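Local structure of reticulocyte binding protein (Streptococcus agalactiae COH1, 3FAW) at residues 128-133 with 430-435; 260-263 with 267-270; 524-529 with 583-588. The protein is a streptococcal surface pullulanase that probably hydrolyses the alpha-1,6-glucosidic links of pullulan and glycogen-like alpha-glucans. All coordinates share one frame; numbering follows the deposited sequence.

Interaction 1 of 3, residues 128-133 with 430-435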
loop_
_atom_site.group_PDB
_atom_site.type_symbol
_atom_site.label_atom_id
_atom_site.label_comp_id
_atom_site.label_asym_id
_atom_site.label_seq_id
_atom_site.Cartn_x
_atom_site.Cartn_y
_atom_site.Cartn_z
ATOM N N LEU A 128 9.919 -30.660 -2.733
ATOM C CA LEU A 128 9.730 -31.425 -3.970
ATOM C C LEU A 128 9.610 -30.565 -5.221
ATOM O O LEU A 128 10.133 -30.937 -6.278
ATOM C CB LEU A 128 8.482 -32.308 -3.878
ATOM C CG LEU A 128 8.428 -33.398 -2.801
ATOM C CD1 LEU A 128 7.145 -34.215 -2.982
ATOM C CD2 LEU A 128 9.653 -34.301 -2.845
ATOM N N TYR A 129 8.912 -29.433 -5.110
ATOM C CA TYR A 129 8.454 -28.696 -6.296
ATOM C C TYR A 129 8.929 -27.248 -6.423
ATOM O O TYR A 129 8.684 -26.628 -7.456
ATOM C CB TYR A 129 6.924 -28.722 -6.368
ATOM C CG TYR A 129 6.326 -30.088 -6.113
ATOM C CD1 TYR A 129 6.712 -31.188 -6.866
ATOM C CD2 TYR A 129 5.369 -30.275 -5.119
ATOM C CE1 TYR A 129 6.171 -32.446 -6.633
ATOM C CE2 TYR A 129 4.820 -31.521 -4.880
ATOM C CZ TYR A 129 5.225 -32.604 -5.640
ATOM O OH TYR A 129 4.687 -33.847 -5.408
ATOM N N ALA A 130 9.598 -26.705 -5.404
ATOM C CA ALA A 130 10.103 -25.333 -5.480
ATOM C C ALA A 130 10.874 -25.149 -6.787
ATOM O O ALA A 130 11.766 -25.933 -7.102
ATOM C CB ALA A 130 10.987 -25.007 -4.283
ATOM N N TYR A 131 10.499 -24.122 -7.547
ATOM C CA TYR A 131 10.988 -23.927 -8.907
ATOM C C TYR A 131 11.594 -22.540 -9.038
ATOM O O TYR A 131 11.054 -21.576 -8.501
ATOM C CB TYR A 131 9.825 -24.098 -9.887
ATOM C CG TYR A 131 10.190 -24.040 -11.355
ATOM C CD1 TYR A 131 11.008 -25.007 -11.930
ATOM C CD2 TYR A 131 9.683 -23.035 -12.178
ATOM C CE1 TYR A 131 11.330 -24.961 -13.285
ATOM C CE2 TYR A 131 9.995 -22.980 -13.531
ATOM C CZ TYR A 131 10.818 -23.944 -14.078
ATOM O OH TYR A 131 11.127 -23.888 -15.416
ATOM N N SER A 132 12.718 -22.452 -9.747
ATOM C CA SER A 132 13.428 -21.183 -9.941
ATOM C C SER A 132 13.443 -20.698 -11.399
ATOM O O SER A 132 14.001 -19.644 -11.689
ATOM C CB SER A 132 14.868 -21.315 -9.429
ATOM O OG SER A 132 14.891 -21.658 -8.054
ATOM N N GLY A 133 12.824 -21.447 -12.309
ATOM C CA GLY A 133 12.817 -21.081 -13.729
ATOM C C GLY A 133 11.765 -20.041 -14.080
ATOM O O GLY A 133 11.063 -19.538 -13.210
ATOM N N THR A 430 5.864 -16.677 3.238
ATOM C CA THR A 430 6.936 -17.549 3.720
ATOM C C THR A 430 7.069 -18.798 2.833
ATOM O O THR A 430 8.097 -19.469 2.849
ATOM C CB THR A 430 6.706 -17.985 5.188
ATOM O OG1 THR A 430 5.431 -18.629 5.315
ATOM C CG2 THR A 430 6.753 -16.783 6.118
ATOM N N HIS A 431 6.021 -19.095 2.062
ATOM C CA HIS A 431 6.005 -20.247 1.161
ATOM C C HIS A 431 6.717 -19.854 -0.135
ATOM O O HIS A 431 6.481 -18.777 -0.669
ATOM C CB HIS A 431 4.565 -20.715 0.887
ATOM C CG HIS A 431 3.734 -20.886 2.128
ATOM N ND1 HIS A 431 2.389 -21.188 2.089
ATOM C CD2 HIS A 431 4.056 -20.781 3.441
ATOM C CE1 HIS A 431 1.920 -21.268 3.323
ATOM N NE2 HIS A 431 2.912 -21.030 4.162
ATOM N N ALA A 432 7.586 -20.736 -0.627
ATOM C CA ALA A 432 8.557 -20.390 -1.676
ATOM C C ALA A 432 7.968 -19.771 -2.950
ATOM O O ALA A 432 8.464 -18.742 -3.430
ATOM C CB ALA A 432 9.402 -21.620 -2.037
ATOM N N MET A 433 6.934 -20.390 -3.515
ATOM C CA MET A 433 6.357 -19.900 -4.769
ATOM C C MET A 433 5.442 -18.693 -4.533
ATOM O O MET A 433 5.231 -17.887 -5.438
ATOM C CB MET A 433 5.615 -21.016 -5.505
ATOM C CG MET A 433 6.453 -22.263 -5.781
ATOM S SD MET A 433 7.983 -21.961 -6.689
ATOM C CE MET A 433 9.144 -21.697 -5.354
ATOM N N SER A 434 4.914 -18.567 -3.316
ATOM C CA SER A 434 4.171 -17.371 -2.908
ATOM C C SER A 434 5.137 -16.200 -2.706
ATOM O O SER A 434 4.836 -15.064 -3.076
ATOM C CB SER A 434 3.400 -17.623 -1.615
ATOM O OG SER A 434 2.402 -18.614 -1.793
ATOM N N ARG A 435 6.291 -16.480 -2.102
ATOM C CA ARG A 435 7.355 -15.486 -1.994
ATOM C C ARG A 435 7.842 -15.056 -3.382
ATOM O O ARG A 435 8.089 -13.875 -3.609
ATOM C CB ARG A 435 8.522 -16.015 -1.160
ATOM C CG ARG A 435 9.587 -14.963 -0.874
ATOM C CD ARG A 435 10.640 -15.495 0.079
ATOM N NE ARG A 435 10.143 -15.600 1.449
ATOM C CZ ARG A 435 10.861 -16.049 2.476
ATOM N NH1 ARG A 435 12.118 -16.449 2.306
ATOM N NH2 ARG A 435 10.316 -16.102 3.684
#

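Interaction 2 of 3, residues 260-263 with 267-270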
loop_
_atom_site.group_PDB
_atom_site.type_symbol
_atom_site.label_atom_id
_atom_site.label_comp_id
_atom_site.label_asym_id
_atom_site.label_seq_id
_atom_site.Cartn_x
_atom_site.Cartn_y
_atom_site.Cartn_z
ATOM N N ALA A 260 16.905 15.728 -8.061
ATOM C CA ALA A 260 18.002 16.603 -7.636
ATOM C C ALA A 260 18.199 16.532 -6.125
ATOM O O ALA A 260 17.237 16.637 -5.367
ATOM C CB ALA A 260 17.733 18.040 -8.062
ATOM N N ASN A 261 19.448 16.340 -5.700
ATOM C CA ASN A 261 19.814 16.304 -4.278
ATOM C C ASN A 261 18.998 15.298 -3.459
ATOM O O ASN A 261 18.577 15.590 -2.337
ATOM C CB ASN A 261 19.708 17.703 -3.656
ATOM C CG ASN A 261 20.657 18.704 -4.294
ATOM O OD1 ASN A 261 21.581 19.196 -3.645
ATOM N ND2 ASN A 261 20.434 19.007 -5.568
ATOM N N PHE A 262 18.773 14.121 -4.040
ATOM C CA PHE A 262 18.105 13.013 -3.357
ATOM C C PHE A 262 19.160 11.960 -3.024
ATOM O O PHE A 262 19.643 11.259 -3.910
ATOM C CB PHE A 262 17.009 12.423 -4.252
ATOM C CG PHE A 262 16.320 11.223 -3.664
ATOM C CD1 PHE A 262 15.403 11.371 -2.633
ATOM C CD2 PHE A 262 16.584 9.943 -4.147
ATOM C CE1 PHE A 262 14.764 10.264 -2.083
ATOM C CE2 PHE A 262 15.946 8.830 -3.606
ATOM C CZ PHE A 262 15.037 8.989 -2.572
ATOM N N LYS A 263 19.519 11.864 -1.745
ATOM C CA LYS A 263 20.617 10.998 -1.302
ATOM C C LYS A 263 20.164 9.862 -0.387
ATOM O O LYS A 263 20.992 9.113 0.132
ATOM C CB LYS A 263 21.672 11.833 -0.576
ATOM C CG LYS A 263 22.282 12.934 -1.420
ATOM C CD LYS A 263 23.297 13.727 -0.626
ATOM C CE LYS A 263 23.814 14.911 -1.423
ATOM N NZ LYS A 263 24.659 15.804 -0.590
ATOM N N ASP A 267 15.260 12.118 2.315
ATOM C CA ASP A 267 15.088 13.238 1.377
ATOM C C ASP A 267 13.769 13.179 0.590
ATOM O O ASP A 267 13.433 14.124 -0.128
ATOM C CB ASP A 267 16.254 13.288 0.381
ATOM C CG ASP A 267 17.576 13.657 1.032
ATOM O OD1 ASP A 267 17.577 14.110 2.189
ATOM O OD2 ASP A 267 18.621 13.496 0.373
ATOM N N ALA A 268 13.033 12.077 0.720
ATOM C CA ALA A 268 11.780 11.899 -0.013
ATOM C C ALA A 268 10.645 12.757 0.549
ATOM O O ALA A 268 10.458 12.844 1.766
ATOM C CB ALA A 268 11.369 10.427 -0.021
ATOM N N VAL A 269 9.905 13.397 -0.354
ATOM C CA VAL A 269 8.646 14.058 -0.019
ATOM C C VAL A 269 7.565 13.431 -0.893
ATOM O O VAL A 269 7.448 13.750 -2.075
ATOM C CB VAL A 269 8.723 15.579 -0.242
ATOM C CG1 VAL A 269 7.412 16.246 0.146
ATOM C CG2 VAL A 269 9.887 16.165 0.551
ATOM N N ILE A 270 6.788 12.525 -0.302
ATOM C CA ILE A 270 5.884 11.651 -1.055
ATOM C C ILE A 270 4.479 12.249 -1.136
ATOM O O ILE A 270 3.957 12.772 -0.149
ATOM C CB ILE A 270 5.830 10.230 -0.420
ATOM C CG1 ILE A 270 7.222 9.587 -0.445
ATOM C CG2 ILE A 270 4.813 9.334 -1.134
ATOM C CD1 ILE A 270 7.311 8.250 0.296
#

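Interaction 3 of 3, residues 524-529 with 583-588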
loop_
_atom_site.group_PDB
_atom_site.type_symbol
_atom_site.label_atom_id
_atom_site.label_comp_id
_atom_site.label_asym_id
_atom_site.label_seq_id
_atom_site.Cartn_x
_atom_site.Cartn_y
_atom_site.Cartn_z
ATOM N N LEU A 524 -0.960 14.839 16.773
ATOM C CA LEU A 524 -1.227 16.131 16.121
ATOM C C LEU A 524 -2.702 16.381 15.788
ATOM O O LEU A 524 -3.184 17.501 15.962
ATOM C CB LEU A 524 -0.386 16.280 14.847
ATOM C CG LEU A 524 1.136 16.384 15.003
ATOM C CD1 LEU A 524 1.768 16.875 13.699
ATOM C CD2 LEU A 524 1.527 17.293 16.161
ATOM N N LYS A 525 -3.412 15.365 15.297
ATOM C CA LYS A 525 -4.798 15.570 14.819
ATOM C C LYS A 525 -5.751 14.372 14.969
ATOM O O LYS A 525 -6.774 14.309 14.289
ATOM C CB LYS A 525 -4.784 16.060 13.356
ATOM C CG LYS A 525 -3.822 15.325 12.420
ATOM C CD LYS A 525 -4.165 13.851 12.215
ATOM C CE LYS A 525 -5.464 13.661 11.427
ATOM N NZ LYS A 525 -5.649 12.251 11.007
ATOM N N SER A 526 -5.418 13.441 15.861
ATOM C CA SER A 526 -6.228 12.235 16.125
ATOM C C SER A 526 -6.208 11.178 15.018
ATOM O O SER A 526 -5.840 11.440 13.868
ATOM C CB SER A 526 -7.686 12.588 16.464
ATOM O OG SER A 526 -8.477 12.805 15.300
ATOM N N GLY A 527 -6.624 9.977 15.408
ATOM C CA GLY A 527 -6.742 8.826 14.517
ATOM C C GLY A 527 -7.240 7.621 15.300
ATOM O O GLY A 527 -7.695 7.764 16.429
ATOM N N PHE A 528 -7.151 6.433 14.711
ATOM C CA PHE A 528 -7.596 5.207 15.382
ATOM C C PHE A 528 -6.853 5.007 16.713
ATOM O O PHE A 528 -5.635 5.197 16.773
ATOM C CB PHE A 528 -7.375 3.996 14.477
ATOM C CG PHE A 528 -7.870 2.701 15.062
ATOM C CD1 PHE A 528 -9.207 2.336 14.946
ATOM C CD2 PHE A 528 -7.001 1.847 15.736
ATOM C CE1 PHE A 528 -9.670 1.142 15.489
ATOM C CE2 PHE A 528 -7.455 0.653 16.282
ATOM C CZ PHE A 528 -8.793 0.298 16.156
ATOM N N PRO A 529 -7.574 4.604 17.781
ATOM C CA PRO A 529 -9.002 4.285 17.872
ATOM C C PRO A 529 -9.940 5.460 18.195
ATOM O O PRO A 529 -11.130 5.230 18.417
ATOM C CB PRO A 529 -9.034 3.267 19.014
ATOM C CG PRO A 529 -7.954 3.725 19.931
ATOM C CD PRO A 529 -6.903 4.396 19.079
ATOM N N ALA A 583 -12.254 19.989 11.354
ATOM C CA ALA A 583 -13.600 20.539 11.552
ATOM C C ALA A 583 -14.417 19.700 12.535
ATOM O O ALA A 583 -15.173 20.243 13.352
ATOM C CB ALA A 583 -14.333 20.649 10.217
ATOM N N LYS A 584 -14.264 18.380 12.443
ATOM C CA LYS A 584 -14.903 17.452 13.377
ATOM C C LYS A 584 -14.334 17.596 14.784
ATOM O O LYS A 584 -15.086 17.631 15.759
ATOM C CB LYS A 584 -14.734 16.002 12.897
ATOM C CG LYS A 584 -15.132 14.933 13.919
ATOM C CD LYS A 584 -16.605 15.005 14.295
ATOM C CE LYS A 584 -16.975 13.932 15.313
ATOM N NZ LYS A 584 -18.425 13.967 15.659
ATOM N N SER A 585 -13.009 17.687 14.879
ATOM C CA SER A 585 -12.324 17.719 16.177
ATOM C C SER A 585 -12.656 18.962 17.003
ATOM O O SER A 585 -12.848 18.868 18.215
ATOM C CB SER A 585 -10.813 17.590 15.986
ATOM O OG SER A 585 -10.483 16.315 15.453
ATOM N N ILE A 586 -12.725 20.114 16.341
ATOM C CA ILE A 586 -13.130 21.369 16.992
ATOM C C ILE A 586 -14.651 21.573 16.993
ATOM O O ILE A 586 -15.147 22.505 17.629
ATOM C CB ILE A 586 -12.449 22.614 16.337
ATOM C CG1 ILE A 586 -12.996 22.882 14.929
ATOM C CG2 ILE A 586 -10.939 22.439 16.303
ATOM C CD1 ILE A 586 -12.268 23.988 14.174
ATOM N N ASN A 587 -15.375 20.713 16.275
ATOM C CA ASN A 587 -16.831 20.809 16.127
ATOM C C ASN A 587 -17.295 22.173 15.604
ATOM O O ASN A 587 -18.031 22.896 16.279
ATOM C CB ASN A 587 -17.544 20.465 17.447
ATOM C CG ASN A 587 -19.059 20.332 17.282
ATOM O OD1 ASN A 587 -19.836 20.842 18.095
ATOM N ND2 ASN A 587 -19.479 19.660 16.217
ATOM N N LYS A 588 -16.858 22.517 14.396
ATOM C CA LYS A 588 -17.264 23.769 13.758
ATOM C C LYS A 588 -17.704 23.555 12.303
ATOM O O LYS A 588 -17.205 22.666 11.610
ATOM C CB LYS A 588 -16.132 24.791 13.840
ATOM C CG LYS A 588 -15.870 25.284 15.259
ATOM C CD LYS A 588 -14.848 26.411 15.285
ATOM C CE LYS A 588 -14.709 26.994 16.680
ATOM N NZ LYS A 588 -13.782 28.159 16.711
#

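Interaction 1 of 3, residues 128-133 with 430-435
Ala130 and Tyr131 meet Ala432 and Met433 in a small, mainly apolar contact between the beta-sheet region before the barrel and the barrel itself, where the chain leaving helix 122-129 passes beside the first turn of helix 432-449. The two alanines come nearest in backbone terms; the methyl of Ala432 points at the opposite segment, while that of Ala130 lies alongside it, 4.4 Å between Ala130 CB and Ala432 CB. The largest single share of the buried area belongs to Met433. Two conformers were modelled for this side chain, so its details apply to one of them. In that conformer CG lies beside the backbone N (chi1 -55°), and further bends at chi2 and chi3 turn the thioether back towards the segment opposite. Its methyl end then rests on Ala130, Met433 CE lying 3.9 Å from Ala130 CB, while the sulfur receives a weak but nearly straight hydrogen bond, Tyr131 N to Met433 SD, at 3.4 Å. Both Tyr131 and Met433 also touch Trp151 on strand 146-151. Polar bonds flank this patch: Asp126 OD2 accepts a hydrogen bond from Ala432 N at the helix start, just after N-cap His431, and Arg436 binds the carbonyls of Tyr131 and Gly133. Docking of this chain, beside the antiparallel sheet that probably belongs to the carbohydrate-binding module 48, against a TIM-barrel helix is consistent with the multidomain architecture of pullulanases and isoamylases.

Interaction 2 of 3, residues 260-263 with 267-270
Phe262 and Asp267 run obliquely past one another, ring and carboxylate planes 67° apart, the ring packing along the second segment while the carboxylate bonds back to the first. The carboxylate of Asp267 reaches back to the preceding chain, where OD2 takes a hydrogen bond of 2.8 Å from Lys263 N with an N-H...O angle of 163°. That bond arrives on the anti side of the oxygen and somewhat out of the carboxylate plane. OD1 is occupied by a salt bridge to Arg708, so the two oxygens divide their work between closing a local loop and holding a distant part of the chain; the two partners probably favour the ionised acid. Lys263 gives this site its backbone rather than its charge, for its extended side chain carries NZ to 6.5 Å from Asp267 OD2. Phe262 has CG anti to its own N (chi1 177°), which sends the ring forward along the second segment. Phe262 CD1 lies 3.7 Å from Asp267 CB, and the edge of the ring reaches Ala268, with 3.8 Å from Phe262 CE1 to Ala268 N in the ring plane and 4.0 Å from CE1 to Ala268 CB. Beyond the pair, the first barrel strand, 269-273, runs between strands 312-315 and 614-618. Phe262 meets His312 and Ile482, and Ala268 touches His312, Ile482 and Thr614, so the turn lies against the N-terminal ends of the parallel barrel strands.

Interaction 3 of 3, residues 524-529 with 583-588
Two serine hydroxyls are brought near each other by different first torsions: Ser526 OG stands between its backbone N and carbonyl carbon (chi1 83°), whereas Ser585 OG lies beside its backbone N (chi1 -65°). Ser526 OG and Ser585 OG come to 4.0 Å, which is too far for a hydrogen bond. Ser585 OG bonds to Val581 O one turn back in its helix, and Ser526 OG accepts a hydrogen bond from Gly532 N. The contact is therefore a buried approach of two polar groups whose hydrogen bonds go to other partners, not to each other. The side chain of Lys525 curls back through successive bends so that NZ gives a 3.0 Å hydrogen bond to Ser526 O, nearly in line with the carbonyl, with a weak second bond to Ile570 O; it also touches Leu578 and Val581 of helix 578-586. Past Ser585, a Schellman motif ends the helix, Asn587 with positive phi as its C-prime residue and Lys588 N bonded to Ala583 O at 3.0 Å. The contact lies where the chain leaves helix 518-525 and beside the last turn of helix 578-586; these helices follow barrel strands 513-516 and 566-568, and helix 590-609 borders both, with Met607 against Leu524 and Ile597 against Ala583.

Overall arrangement
The three contacts illustrate how chemistry follows position in a multidomain barrel enzyme. Interaction 1 probably joins separate domains across almost 300 residues and is partly buried, apolar apart from a weak bond to sulfur. Interaction 2, nested within the loop that interaction 1 closes, is a local turn at the barrel's first strand, part buried and part exposed, and relies on a carboxylate. Interaction 3 is buried throughout yet buries least surface, bringing the chain after one barrel helix beside the last turn of another without a direct bond. No element is shared. The centres of 1 and 3 lie about 46 Å apart on opposite sides of the chain's centre, and those of 2 and 3 about 30 Å apart.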